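Local coordinates for protein Ton_1535 (Thermococcus onnurineus, PDB 3ZPJ) that is of unknown function but folds as an alpha-solenoid of stacked helices that contains an unusual left-handed helical turn, at residues E166-T171 and M178-M183; V116-A121 and L159-L164; V200-E205 and A221-K226. All coordinates share one frame; numbering follows the deposited sequence.

Contact 1 (E166-T171 and M178-M183); sequences EKAGDT and MDFYKM
The hydroxyl of Tyr181 donates to Asp170 OD1, with Tyr181 OH 2.6 Å from that oxygen, and the same OH takes a hydrogen bond from Arg219 NH2. The phenol oxygen meets Asp170 OD1 on the anti side, 15° out of the carboxylate plane, while OD1 lies in the plane of the phenol ring at its edge. Carboxylate and ring are turned 64° apart, and the two side chains cross at about a right angle. OD1 is thus used by the phenol, whereas OD2 forms a salt bridge to Lys203, which also reaches Glu166. Two partners therefore fix the rotation of the Asp170 carboxylate. The ring edge also lies along helix backbone, Tyr181 CE1 being 3.6 Å from Glu166 O. Glycine suits Gly169 because a CB there would lie 2.6 Å from Tyr181 CE1, a clash. With a leucine in place of Tyr181, Asp170 OD1 and Arg219 would probably each lose a hydrogen-bonding partner, and the carboxylate would be freer to turn about its remaining salt bridge. Phe180 packs the apolar side. Its CG stands anti to the carbonyl carbon (chi1 -64°), which brings Phe180 CD2 to 3.8 Å from Ala168 CB, and Phe180 CB rests 3.9 Å from Gly169 N. The small Ala168 and Gly169 let the helix carrying Phe180 and Tyr181 come close. Just beyond, Thr171 OG1 donates to a lone pair of Ala168 O at 2.8 Å, beside the backbone bond from Thr171 N to that oxygen. The local axes approach to 7.9 Å in nearly antiparallel directions, as expected of a helical hairpin in an alpha-solenoid, here formed by helices 151-170 and 174-190 across a short connection.

Contact 2 (V116-A121 and L159-L164); sequences VLSTLA and LRIGDL
Ser118 is the first residue of 116-121 to meet the other helix, its CA lying 5.9 Å from the CA of Ile161. The two segments run almost parallel, their local axes 5° and 9.7 Å apart, as expected in an alpha-solenoid for like-directed helices of successive hairpins, with helix 130-146 between them in the sequence and packed alongside. That helix touches Ser118 through Phe137. A small residue suits this place, since the neighbouring helix offers bulky branches: Ser118 CB is 4.0 Å from Ile161 CG1, and Ser118 OG lies 3.7 Å from Leu164 CD1. The hydroxyl is not spent on these apolar neighbours. With chi1 at 43°, OG sits between the backbone N and the carbonyl carbon and turns back along its own helix, its one proton shared between Met115 O, the stronger partner, and Gly114 O, so that a buried polar atom is satisfied. Thr119 comes next and touches more lightly, its backbone N standing 4.0 Å from Leu164 CD1, which also reaches Ser118 O. One methyl of the leucine therefore covers the backbone where these two residues join. Leu164 points its CB toward the partner helix, while its other methyl, CD2, lies over one face of the Arg160 guanidinium, 4.2 Å above the plane near its centre.

Contact 3 (V200-E205 and A221-K226); sequences VEKKIE and ALLKGK
Leu223 pushes its two methyl groups against the aliphatic parts of two consecutive lysines on helix 194-209. Leu223 CD1 reaches Lys202 CE at 3.8 Å, and Leu223 CD2 reaches Lys203 CE at 3.6 Å. Leu223 CD2 also lies 4.1 Å from Lys203 CG, touching that chain at two points along its length. The leucine holds CG anti to its backbone N (chi1 -164°), which carries the branched end outward to the lysines. It sits in the last turn of helix 216-223, where the solenoid chain changes direction through a Schellman motif: Lys226 N bonds to Ala221 O and Gly225 N to Leu222 O, both at 2.8 Å. Gly225 takes a positive phi of 74°, a conformation that favours glycine. Lys226 then occupies the N-cap position of helix 227-237. Lysine fits opposite Leu223 because its long methylene chain can pack on an apolar group while its ammonium group goes elsewhere. Both chains are extended beyond CG, but they approach differently: Lys202 slants across the leucine, while Lys203, with CG anti to its carbonyl carbon, passes it at about a right angle. The ammonium group of Lys203 is held by the carboxylates of Glu166 and Asp170, which would be expected to steady its methylenes against Leu223. Leu223 also touches Leu206 on the same helix as the lysines. Farther along, helix 240-256 adds Trp253, whose side chain touches that of Lys202.

Overall arrangement
Contact 1 is buried near the middle of the chain, contact 2 is partly buried, and contact 3 lies at the surface. Contacts 1 and 2 share helix 151-170, their centres 11 Å apart. Lys203 ties contact 3 to both acids of contact 1, and Val200 adds to the link by packing against both helices of contact 1. Contacts 2 and 3 do not meet, with centres about 22 Å apart. The chemistry changes accordingly: contact 1 combines close helix packing with a direct hydrogen bond, contact 2 has only van der Waals contacts between parallel helices, and contact 3 sets leucine methyls against lysine methylenes.

Contact 1 (E166-T171 and M178-M183)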
ATOM      1  N   GLU A 166       2.995   8.945   1.591  1.00 31.69           N
ATOM      2  CA  GLU A 166       1.870   8.532   0.767  1.00 32.81           C
ATOM      3  C   GLU A 166       2.292   7.665  -0.408  1.00 34.86           C
ATOM      4  O   GLU A 166       1.671   6.635  -0.682  1.00 31.25           O
ATOM      5  CB  GLU A 166       1.045   9.736   0.291  1.00 30.47           C
ATOM      6  CG  GLU A 166      -0.226   9.322  -0.460  1.00 37.15           C
ATOM      7  CD  GLU A 166      -0.965  10.484  -1.107  1.00 44.69           C
ATOM      8  OE1 GLU A 166      -0.451  11.625  -1.070  1.00 50.37           O
ATOM      9  OE2 GLU A 166      -2.066  10.249  -1.660  1.00 39.57           O
ATOM     10  N   LYS A 167       3.364   8.056  -1.090  1.00 32.76           N
ATOM     11  CA  LYS A 167       3.807   7.297  -2.256  1.00 27.97           C
ATOM     12  C   LYS A 167       4.385   5.934  -1.841  1.00 23.96           C
ATOM     13  O   LYS A 167       4.204   4.939  -2.538  1.00 34.91           O
ATOM     14  CB  LYS A 167       4.795   8.101  -3.110  1.00 35.52           C
ATOM     15  CG  LYS A 167       5.467   7.306  -4.237  1.00 35.90           C
ATOM     16  CD  LYS A 167       4.758   7.475  -5.551  1.00 37.21           C
ATOM     17  CE  LYS A 167       5.491   6.740  -6.688  1.00 33.72           C
ATOM     18  NZ  LYS A 167       6.530   7.538  -7.411  1.00 38.34           N
ATOM     19  N   ALA A 168       5.053   5.893  -0.699  1.00 27.91           N
ATOM     20  CA  ALA A 168       5.540   4.631  -0.155  1.00 32.07           C
ATOM     21  C   ALA A 168       4.357   3.707   0.094  1.00 32.85           C
ATOM     22  O   ALA A 168       4.334   2.562  -0.361  1.00 33.18           O
ATOM     23  CB  ALA A 168       6.305   4.873   1.142  1.00 28.43           C
ATOM     24  N   GLY A 169       3.374   4.230   0.816  1.00 24.74           N
ATOM     25  CA  GLY A 169       2.132   3.514   1.029  1.00 38.34           C
ATOM     26  C   GLY A 169       1.546   2.940  -0.252  1.00 33.32           C
ATOM     27  O   GLY A 169       1.226   1.753  -0.314  1.00 41.64           O
ATOM     28  N   ASP A 170       1.422   3.775  -1.279  1.00 30.39           N
ATOM     29  CA  ASP A 170       0.878   3.342  -2.556  1.00 29.33           C
ATOM     30  C   ASP A 170       1.639   2.165  -3.172  1.00 33.35           C
ATOM     31  O   ASP A 170       1.085   1.431  -3.995  1.00 35.70           O
ATOM     32  CB  ASP A 170       0.853   4.497  -3.559  1.00 34.84           C
ATOM     33  CG  ASP A 170      -0.231   5.515  -3.253  1.00 37.62           C
ATOM     34  OD1 ASP A 170      -1.206   5.186  -2.533  1.00 41.46           O
ATOM     35  OD2 ASP A 170      -0.098   6.650  -3.738  1.00 30.76           O
ATOM     36  N   THR A 171       2.899   1.979  -2.794  1.00 31.99           N
ATOM     37  CA  THR A 171       3.676   0.911  -3.420  1.00 31.49           C
ATOM     38  C   THR A 171       3.635  -0.355  -2.598  1.00 29.42           C
ATOM     39  O   THR A 171       4.215  -1.353  -2.998  1.00 32.59           O
ATOM     40  CB  THR A 171       5.171   1.287  -3.652  1.00 35.54           C
ATOM     41  OG1 THR A 171       5.843   1.393  -2.393  1.00 37.22           O
ATOM     42  CG2 THR A 171       5.294   2.614  -4.409  1.00 29.23           C
ATOM     43  N   MET A 178      -0.584   0.642   5.652  1.00 37.95           N
ATOM     44  CA  MET A 178      -1.440   1.368   6.581  1.00 29.64           C
ATOM     45  C   MET A 178      -0.696   2.411   7.436  1.00 34.47           C
ATOM     46  O   MET A 178      -1.133   3.551   7.547  1.00 40.57           O
ATOM     47  CB  MET A 178      -2.264   0.395   7.460  1.00 28.77           C
ATOM     48  CG  MET A 178      -3.588   1.005   7.934  1.00 35.87           C
ATOM     49  SD  MET A 178      -4.802   1.222   6.584  1.00 31.96           S
ATOM     50  CE  MET A 178      -5.042  -0.522   6.209  1.00 26.22           C
ATOM     51  N   ASP A 179       0.437   2.037   8.012  1.00 34.59           N
ATOM     52  CA  ASP A 179       1.170   2.963   8.879  1.00 33.82           C
ATOM     53  C   ASP A 179       1.685   4.221   8.150  1.00 32.07           C
ATOM     54  O   ASP A 179       1.724   5.306   8.723  1.00 41.80           O
ATOM     55  CB  ASP A 179       2.306   2.227   9.554  1.00 31.78           C
ATOM     56  CG  ASP A 179       1.836   1.381  10.726  1.00 41.96           C
ATOM     57  OD1 ASP A 179       0.763   1.698  11.278  1.00 40.35           O
ATOM     58  OD2 ASP A 179       2.544   0.414  11.096  1.00 48.14           O
ATOM     59  N   PHE A 180       2.052   4.062   6.884  1.00 27.20           N
ATOM     60  CA  PHE A 180       2.531   5.159   6.054  1.00 28.48           C
ATOM     61  C   PHE A 180       1.394   6.126   5.778  1.00 32.65           C
ATOM     62  O   PHE A 180       1.552   7.347   5.865  1.00 32.22           O
ATOM     63  CB  PHE A 180       3.100   4.617   4.736  1.00 29.91           C
ATOM     64  CG  PHE A 180       4.309   3.742   4.926  1.00 37.37           C
ATOM     65  CD1 PHE A 180       4.166   2.404   5.268  1.00 38.02           C
ATOM     66  CD2 PHE A 180       5.588   4.268   4.809  1.00 36.43           C
ATOM     67  CE1 PHE A 180       5.272   1.601   5.478  1.00 38.29           C
ATOM     68  CE2 PHE A 180       6.699   3.470   5.018  1.00 36.17           C
ATOM     69  CZ  PHE A 180       6.544   2.128   5.346  1.00 30.64           C
ATOM     70  N   TYR A 181       0.239   5.571   5.443  1.00 36.28           N
ATOM     71  CA  TYR A 181      -0.935   6.381   5.187  1.00 33.82           C
ATOM     72  C   TYR A 181      -1.409   7.169   6.420  1.00 25.94           C
ATOM     73  O   TYR A 181      -1.809   8.329   6.307  1.00 36.85           O
ATOM     74  CB  TYR A 181      -2.077   5.502   4.708  1.00 31.56           C
ATOM     75  CG  TYR A 181      -1.999   5.021   3.289  1.00 27.81           C
ATOM     76  CD1 TYR A 181      -1.318   5.727   2.305  1.00 25.67           C
ATOM     77  CD2 TYR A 181      -2.652   3.845   2.920  1.00 35.13           C
ATOM     78  CE1 TYR A 181      -1.273   5.241   0.964  1.00 23.77           C
ATOM     79  CE2 TYR A 181      -2.620   3.370   1.623  1.00 21.42           C
ATOM     80  CZ  TYR A 181      -1.939   4.053   0.650  1.00 31.05           C
ATOM     81  OH  TYR A 181      -1.961   3.524  -0.628  1.00 34.70           O
ATOM     82  N   LYS A 182      -1.368   6.550   7.590  1.00 31.77           N
ATOM     83  CA  LYS A 182      -1.795   7.243   8.802  1.00 33.14           C
ATOM     84  C   LYS A 182      -0.897   8.446   9.086  1.00 35.12           C
ATOM     85  O   LYS A 182      -1.396   9.510   9.453  1.00 33.63           O
ATOM     86  CB  LYS A 182      -1.779   6.313  10.012  1.00 31.53           C
ATOM     87  CG  LYS A 182      -2.459   4.992   9.815  1.00 50.92           C
ATOM     88  CD  LYS A 182      -3.941   5.040  10.051  1.00 58.75           C
ATOM     89  CE  LYS A 182      -4.449   3.632  10.305  1.00 62.15           C
ATOM     90  NZ  LYS A 182      -3.607   2.976  11.345  1.00 66.86           N
ATOM     91  N   MET A 183       0.418   8.277   8.911  1.00 35.90           N
ATOM     92  CA  MET A 183       1.386   9.369   9.159  1.00 32.93           C
ATOM     93  C   MET A 183       1.173  10.503   8.153  1.00 22.93           C
ATOM     94  O   MET A 183       1.088  11.678   8.531  1.00 27.33           O
ATOM     95  CB  MET A 183       2.847   8.879   9.144  1.00 29.33           C
ATOM     96  CG  MET A 183       3.794   9.759   9.977  1.00 47.32           C
ATOM     97  SD  MET A 183       5.530   9.278  10.139  1.00 31.33           S
ATOM     98  CE  MET A 183       5.355   7.540  10.152  1.00 31.84           C
TER

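Contact 2 (V116-A121 and L159-L164)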
ATOM      1  N   VAL A 116      16.396  14.788   2.743  1.00 39.56           N
ATOM      2  CA  VAL A 116      17.209  13.678   2.290  1.00 38.54           C
ATOM      3  C   VAL A 116      16.791  12.406   3.012  1.00 37.53           C
ATOM      4  O   VAL A 116      16.635  11.371   2.378  1.00 44.67           O
ATOM      5  CB  VAL A 116      18.703  13.961   2.523  1.00 47.51           C
ATOM      6  CG1 VAL A 116      19.523  12.692   2.397  1.00 44.47           C
ATOM      7  CG2 VAL A 116      19.196  15.031   1.557  1.00 42.40           C
ATOM      8  N   LEU A 117      16.564  12.475   4.322  1.00 29.42           N
ATOM      9  CA  LEU A 117      16.156  11.257   5.042  1.00 35.13           C
ATOM     10  C   LEU A 117      14.859  10.631   4.515  1.00 33.34           C
ATOM     11  O   LEU A 117      14.739   9.399   4.428  1.00 40.39           O
ATOM     12  CB  LEU A 117      16.038  11.498   6.538  1.00 35.25           C
ATOM     13  CG  LEU A 117      17.387  11.803   7.159  1.00 41.88           C
ATOM     14  CD1 LEU A 117      17.211  12.112   8.629  1.00 41.11           C
ATOM     15  CD2 LEU A 117      18.286  10.607   6.962  1.00 38.46           C
ATOM     16  N   SER A 118      13.900  11.468   4.143  1.00 28.81           N
ATOM     17  CA  SER A 118      12.601  10.938   3.732  1.00 37.75           C
ATOM     18  C   SER A 118      12.690  10.286   2.356  1.00 26.63           C
ATOM     19  O   SER A 118      11.894   9.405   2.040  1.00 46.82           O
ATOM     20  CB  SER A 118      11.517  12.024   3.771  1.00 40.41           C
ATOM     21  OG  SER A 118      11.999  13.237   3.228  1.00 49.65           O
ATOM     22  N   THR A 119      13.653  10.733   1.547  1.00 29.52           N
ATOM     23  CA  THR A 119      13.938  10.156   0.232  1.00 32.39           C
ATOM     24  C   THR A 119      14.519   8.767   0.443  1.00 32.25           C
ATOM     25  O   THR A 119      14.135   7.792  -0.207  1.00 32.30           O
ATOM     26  CB  THR A 119      14.979  11.015  -0.562  1.00 43.47           C
ATOM     27  OG1 THR A 119      14.381  12.245  -0.974  1.00 38.75           O
ATOM     28  CG2 THR A 119      15.476  10.283  -1.809  1.00 37.38           C
ATOM     29  N   LEU A 120      15.463   8.701   1.363  1.00 30.43           N
ATOM     30  CA  LEU A 120      16.099   7.459   1.741  1.00 35.59           C
ATOM     31  C   LEU A 120      15.073   6.516   2.354  1.00 33.62           C
ATOM     32  O   LEU A 120      15.065   5.325   2.064  1.00 41.98           O
ATOM     33  CB  LEU A 120      17.213   7.778   2.722  1.00 31.21           C
ATOM     34  CG  LEU A 120      17.870   6.811   3.702  1.00 47.28           C
ATOM     35  CD1 LEU A 120      18.141   5.454   3.123  1.00 49.75           C
ATOM     36  CD2 LEU A 120      19.185   7.472   4.152  1.00 50.07           C
ATOM     37  N   ALA A 121      14.203   7.055   3.195  1.00 27.98           N
ATOM     38  CA  ALA A 121      13.105   6.262   3.727  1.00 29.30           C
ATOM     39  C   ALA A 121      12.225   5.743   2.587  1.00 35.56           C
ATOM     40  O   ALA A 121      11.751   4.608   2.618  1.00 38.62           O
ATOM     41  CB  ALA A 121      12.281   7.086   4.690  1.00 26.95           C
ATOM     42  N   LEU A 159       5.447  18.707   4.640  1.00 36.06           N
ATOM     43  CA  LEU A 159       4.472  18.301   3.617  1.00 35.18           C
ATOM     44  C   LEU A 159       5.137  17.385   2.602  1.00 41.80           C
ATOM     45  O   LEU A 159       4.511  16.458   2.061  1.00 30.78           O
ATOM     46  CB  LEU A 159       3.844  19.521   2.918  1.00 30.90           C
ATOM     47  CG  LEU A 159       2.881  20.333   3.787  1.00 31.30           C
ATOM     48  CD1 LEU A 159       2.446  21.615   3.122  1.00 33.10           C
ATOM     49  CD2 LEU A 159       1.666  19.477   4.140  1.00 33.28           C
ATOM     50  N   ARG A 160       6.423  17.623   2.347  1.00 31.49           N
ATOM     51  CA  ARG A 160       7.137  16.746   1.429  1.00 27.01           C
ATOM     52  C   ARG A 160       7.306  15.320   2.017  1.00 31.22           C
ATOM     53  O   ARG A 160       7.286  14.333   1.301  1.00 28.88           O
ATOM     54  CB  ARG A 160       8.464  17.365   1.021  1.00 37.68           C
ATOM     55  CG  ARG A 160       9.299  16.494   0.101  1.00 38.68           C
ATOM     56  CD  ARG A 160       8.721  16.443  -1.294  1.00 43.66           C
ATOM     57  NE  ARG A 160       9.605  15.710  -2.202  1.00 42.15           N
ATOM     58  CZ  ARG A 160       9.225  15.188  -3.363  1.00 35.63           C
ATOM     59  NH1 ARG A 160       7.973  15.318  -3.769  1.00 33.63           N
ATOM     60  NH2 ARG A 160      10.099  14.541  -4.117  1.00 35.21           N
ATOM     61  N   ILE A 161       7.465  15.219   3.328  1.00 30.05           N
ATOM     62  CA  ILE A 161       7.499  13.914   3.979  1.00 23.85           C
ATOM     63  C   ILE A 161       6.138  13.241   3.787  1.00 31.93           C
ATOM     64  O   ILE A 161       6.074  12.073   3.441  1.00 30.36           O
ATOM     65  CB  ILE A 161       7.778  14.074   5.455  1.00 28.37           C
ATOM     66  CG1 ILE A 161       9.157  14.723   5.631  1.00 30.15           C
ATOM     67  CG2 ILE A 161       7.735  12.729   6.168  1.00 28.88           C
ATOM     68  CD1 ILE A 161       9.625  14.701   7.076  1.00 35.55           C
ATOM     69  N   GLY A 162       5.065  14.003   3.997  1.00 24.70           N
ATOM     70  CA  GLY A 162       3.720  13.554   3.698  1.00 32.19           C
ATOM     71  C   GLY A 162       3.603  12.951   2.316  1.00 38.36           C
ATOM     72  O   GLY A 162       3.135  11.819   2.195  1.00 35.46           O
ATOM     73  N   ASP A 163       4.037  13.685   1.286  1.00 36.39           N
ATOM     74  CA  ASP A 163       3.939  13.190  -0.077  1.00 27.54           C
ATOM     75  C   ASP A 163       4.682  11.873  -0.208  1.00 31.71           C
ATOM     76  O   ASP A 163       4.182  10.933  -0.824  1.00 31.58           O
ATOM     77  CB  ASP A 163       4.508  14.182  -1.092  1.00 40.94           C
ATOM     78  CG  ASP A 163       3.664  15.442  -1.241  1.00 44.73           C
ATOM     79  OD1 ASP A 163       2.511  15.445  -0.794  1.00 38.99           O
ATOM     80  OD2 ASP A 163       4.162  16.436  -1.814  1.00 52.51           O
ATOM     81  N   LEU A 164       5.874  11.795   0.380  1.00 28.81           N
ATOM     82  CA  LEU A 164       6.659  10.571   0.252  1.00 33.86           C
ATOM     83  C   LEU A 164       6.089   9.392   1.065  1.00 30.59           C
ATOM     84  O   LEU A 164       6.150   8.234   0.625  1.00 31.08           O
ATOM     85  CB  LEU A 164       8.139  10.823   0.574  1.00 35.83           C
ATOM     86  CG  LEU A 164       8.819  11.844  -0.354  1.00 39.50           C
ATOM     87  CD1 LEU A 164      10.196  12.267   0.121  1.00 31.13           C
ATOM     88  CD2 LEU A 164       8.931  11.301  -1.721  1.00 36.32           C
TER

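Contact 3 (V200-E205 and A221-K226)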
ATOM      1  N   VAL A 200      -5.936  10.853   0.994  1.00 26.55           N
ATOM      2  CA  VAL A 200      -5.301   9.848   1.827  1.00 29.07           C
ATOM      3  C   VAL A 200      -6.319   9.171   2.748  1.00 22.43           C
ATOM      4  O   VAL A 200      -6.207   7.982   3.034  1.00 35.16           O
ATOM      5  CB  VAL A 200      -4.110  10.400   2.655  1.00 32.38           C
ATOM      6  CG1 VAL A 200      -3.543   9.303   3.584  1.00 25.30           C
ATOM      7  CG2 VAL A 200      -3.021  10.903   1.745  1.00 29.34           C
ATOM      8  N   GLU A 201      -7.276   9.942   3.251  1.00 21.42           N
ATOM      9  CA  GLU A 201      -8.344   9.368   4.043  1.00 37.23           C
ATOM     10  C   GLU A 201      -9.051   8.273   3.206  1.00 30.98           C
ATOM     11  O   GLU A 201      -9.279   7.169   3.682  1.00 32.66           O
ATOM     12  CB  GLU A 201      -9.306  10.478   4.466  1.00 37.43           C
ATOM     13  CG  GLU A 201     -10.619  10.033   5.098  1.00 44.25           C
ATOM     14  CD  GLU A 201     -11.403  11.232   5.636  1.00 61.00           C
ATOM     15  OE1 GLU A 201     -10.829  12.345   5.674  1.00 71.24           O
ATOM     16  OE2 GLU A 201     -12.579  11.077   6.018  1.00 58.87           O
ATOM     17  N   LYS A 202      -9.334   8.590   1.943  1.00 29.29           N
ATOM     18  CA  LYS A 202      -9.931   7.634   1.024  1.00 37.73           C
ATOM     19  C   LYS A 202      -9.019   6.423   0.776  1.00 32.23           C
ATOM     20  O   LYS A 202      -9.499   5.296   0.744  1.00 35.24           O
ATOM     21  CB  LYS A 202     -10.323   8.324  -0.285  1.00 33.87           C
ATOM     22  CG  LYS A 202     -11.081   7.450  -1.242  1.00 38.81           C
ATOM     23  CD  LYS A 202     -11.598   8.264  -2.400  1.00 41.26           C
ATOM     24  CE  LYS A 202     -12.018   7.383  -3.549  1.00 51.91           C
ATOM     25  NZ  LYS A 202     -12.272   8.198  -4.771  1.00 64.81           N
ATOM     26  N   LYS A 203      -7.709   6.634   0.647  1.00 30.60           N
ATOM     27  CA  LYS A 203      -6.796   5.488   0.446  1.00 30.31           C
ATOM     28  C   LYS A 203      -6.745   4.578   1.678  1.00 28.61           C
ATOM     29  O   LYS A 203      -6.393   3.395   1.591  1.00 30.28           O
ATOM     30  CB  LYS A 203      -5.381   5.948   0.056  1.00 28.01           C
ATOM     31  CG  LYS A 203      -5.305   6.644  -1.303  1.00 26.46           C
ATOM     32  CD  LYS A 203      -3.897   7.102  -1.628  1.00 24.68           C
ATOM     33  CE  LYS A 203      -3.738   7.559  -3.074  1.00 28.92           C
ATOM     34  NZ  LYS A 203      -2.417   8.267  -3.313  1.00 25.65           N
ATOM     35  N   ILE A 204      -7.101   5.128   2.832  1.00 32.55           N
ATOM     36  CA  ILE A 204      -7.121   4.336   4.057  1.00 29.37           C
ATOM     37  C   ILE A 204      -8.377   3.460   4.129  1.00 30.01           C
ATOM     38  O   ILE A 204      -8.286   2.280   4.488  1.00 33.65           O
ATOM     39  CB  ILE A 204      -7.012   5.227   5.299  1.00 36.25           C
ATOM     40  CG1 ILE A 204      -5.593   5.809   5.394  1.00 38.57           C
ATOM     41  CG2 ILE A 204      -7.354   4.427   6.552  1.00 24.14           C
ATOM     42  CD1 ILE A 204      -5.449   6.961   6.398  1.00 27.81           C
ATOM     43  N   GLU A 205      -9.537   4.014   3.761  1.00 29.45           N
ATOM     44  CA  GLU A 205     -10.763   3.199   3.714  1.00 41.15           C
ATOM     45  C   GLU A 205     -10.568   2.093   2.687  1.00 35.31           C
ATOM     46  O   GLU A 205     -10.944   0.958   2.907  1.00 32.10           O
ATOM     47  CB  GLU A 205     -11.998   4.008   3.311  1.00 36.30           C
ATOM     48  CG  GLU A 205     -12.379   5.165   4.216  1.00 59.28           C
ATOM     49  CD  GLU A 205     -13.626   5.904   3.703  1.00 67.91           C
ATOM     50  OE1 GLU A 205     -14.574   5.229   3.239  1.00 68.69           O
ATOM     51  OE2 GLU A 205     -13.646   7.157   3.742  1.00 67.46           O
ATOM     52  N   ALA A 221      -5.865   0.350  -9.118  1.00 34.95           N
ATOM     53  CA  ALA A 221      -6.925   0.195 -10.098  1.00 29.27           C
ATOM     54  C   ALA A 221      -8.279   0.594  -9.506  1.00 35.64           C
ATOM     55  O   ALA A 221      -9.086   1.259 -10.163  1.00 38.84           O
ATOM     56  CB  ALA A 221      -6.965  -1.234 -10.628  1.00 29.30           C
ATOM     57  N   LEU A 222      -8.524   0.190  -8.264  1.00 38.76           N
ATOM     58  CA  LEU A 222      -9.819   0.436  -7.629  1.00 36.31           C
ATOM     59  C   LEU A 222     -10.056   1.924  -7.468  1.00 37.41           C
ATOM     60  O   LEU A 222     -11.159   2.423  -7.710  1.00 34.91           O
ATOM     61  CB  LEU A 222      -9.883  -0.262  -6.273  1.00 27.32           C
ATOM     62  CG  LEU A 222      -9.999  -1.777  -6.447  1.00 40.46           C
ATOM     63  CD1 LEU A 222     -10.080  -2.501  -5.119  1.00 38.93           C
ATOM     64  CD2 LEU A 222     -11.237  -2.088  -7.310  1.00 28.25           C
ATOM     65  N   LEU A 223      -8.994   2.632  -7.089  1.00 32.11           N
ATOM     66  CA  LEU A 223      -9.074   4.062  -6.853  1.00 29.99           C
ATOM     67  C   LEU A 223      -9.436   4.803  -8.146  1.00 28.88           C
ATOM     68  O   LEU A 223     -10.191   5.769  -8.120  1.00 35.95           O
ATOM     69  CB  LEU A 223      -7.742   4.560  -6.243  1.00 22.88           C
ATOM     70  CG  LEU A 223      -7.767   5.929  -5.587  1.00 33.45           C
ATOM     71  CD1 LEU A 223      -8.640   5.880  -4.342  1.00 23.98           C
ATOM     72  CD2 LEU A 223      -6.343   6.383  -5.250  1.00 31.14           C
ATOM     73  N   LYS A 224      -8.913   4.330  -9.275  1.00 35.07           N
ATOM     74  CA  LYS A 224      -9.262   4.876 -10.589  1.00 36.34           C
ATOM     75  C   LYS A 224     -10.636   4.427 -11.032  1.00 35.47           C
ATOM     76  O   LYS A 224     -11.111   4.871 -12.061  1.00 36.18           O
ATOM     77  CB  LYS A 224      -8.297   4.386 -11.676  1.00 37.56           C
ATOM     78  CG  LYS A 224      -6.856   4.803 -11.503  1.00 45.99           C
ATOM     79  CD  LYS A 224      -6.012   4.286 -12.671  1.00 47.84           C
ATOM     80  CE  LYS A 224      -4.704   3.680 -12.168  1.00 57.35           C
ATOM     81  NZ  LYS A 224      -3.988   2.875 -13.209  1.00 69.37           N
ATOM     82  N   GLY A 225     -11.247   3.498 -10.303  1.00 38.78           N
ATOM     83  CA  GLY A 225     -12.498   2.907 -10.761  1.00 43.78           C
ATOM     84  C   GLY A 225     -12.351   1.909 -11.906  1.00 44.52           C
ATOM     85  O   GLY A 225     -13.307   1.633 -12.638  1.00 42.78           O
ATOM     86  N   LYS A 226     -11.154   1.362 -12.084  1.00 45.01           N
ATOM     87  CA  LYS A 226     -10.982   0.338 -13.118  1.00 44.19           C
ATOM     88  C   LYS A 226     -11.282  -1.020 -12.491  1.00 42.08           C
ATOM     89  O   LYS A 226     -10.396  -1.857 -12.305  1.00 40.83           O
ATOM     90  CB  LYS A 226      -9.566   0.368 -13.721  1.00 45.18           C
ATOM     91  CG  LYS A 226      -9.150   1.685 -14.435  1.00 49.80           C
ATOM     92  CD  LYS A 226     -10.295   2.399 -15.147  1.00 68.24           C
ATOM     93  CE  LYS A 226      -9.874   3.813 -15.605  1.00 73.79           C
ATOM     94  NZ  LYS A 226     -11.000   4.647 -16.140  1.00 69.46           N
TER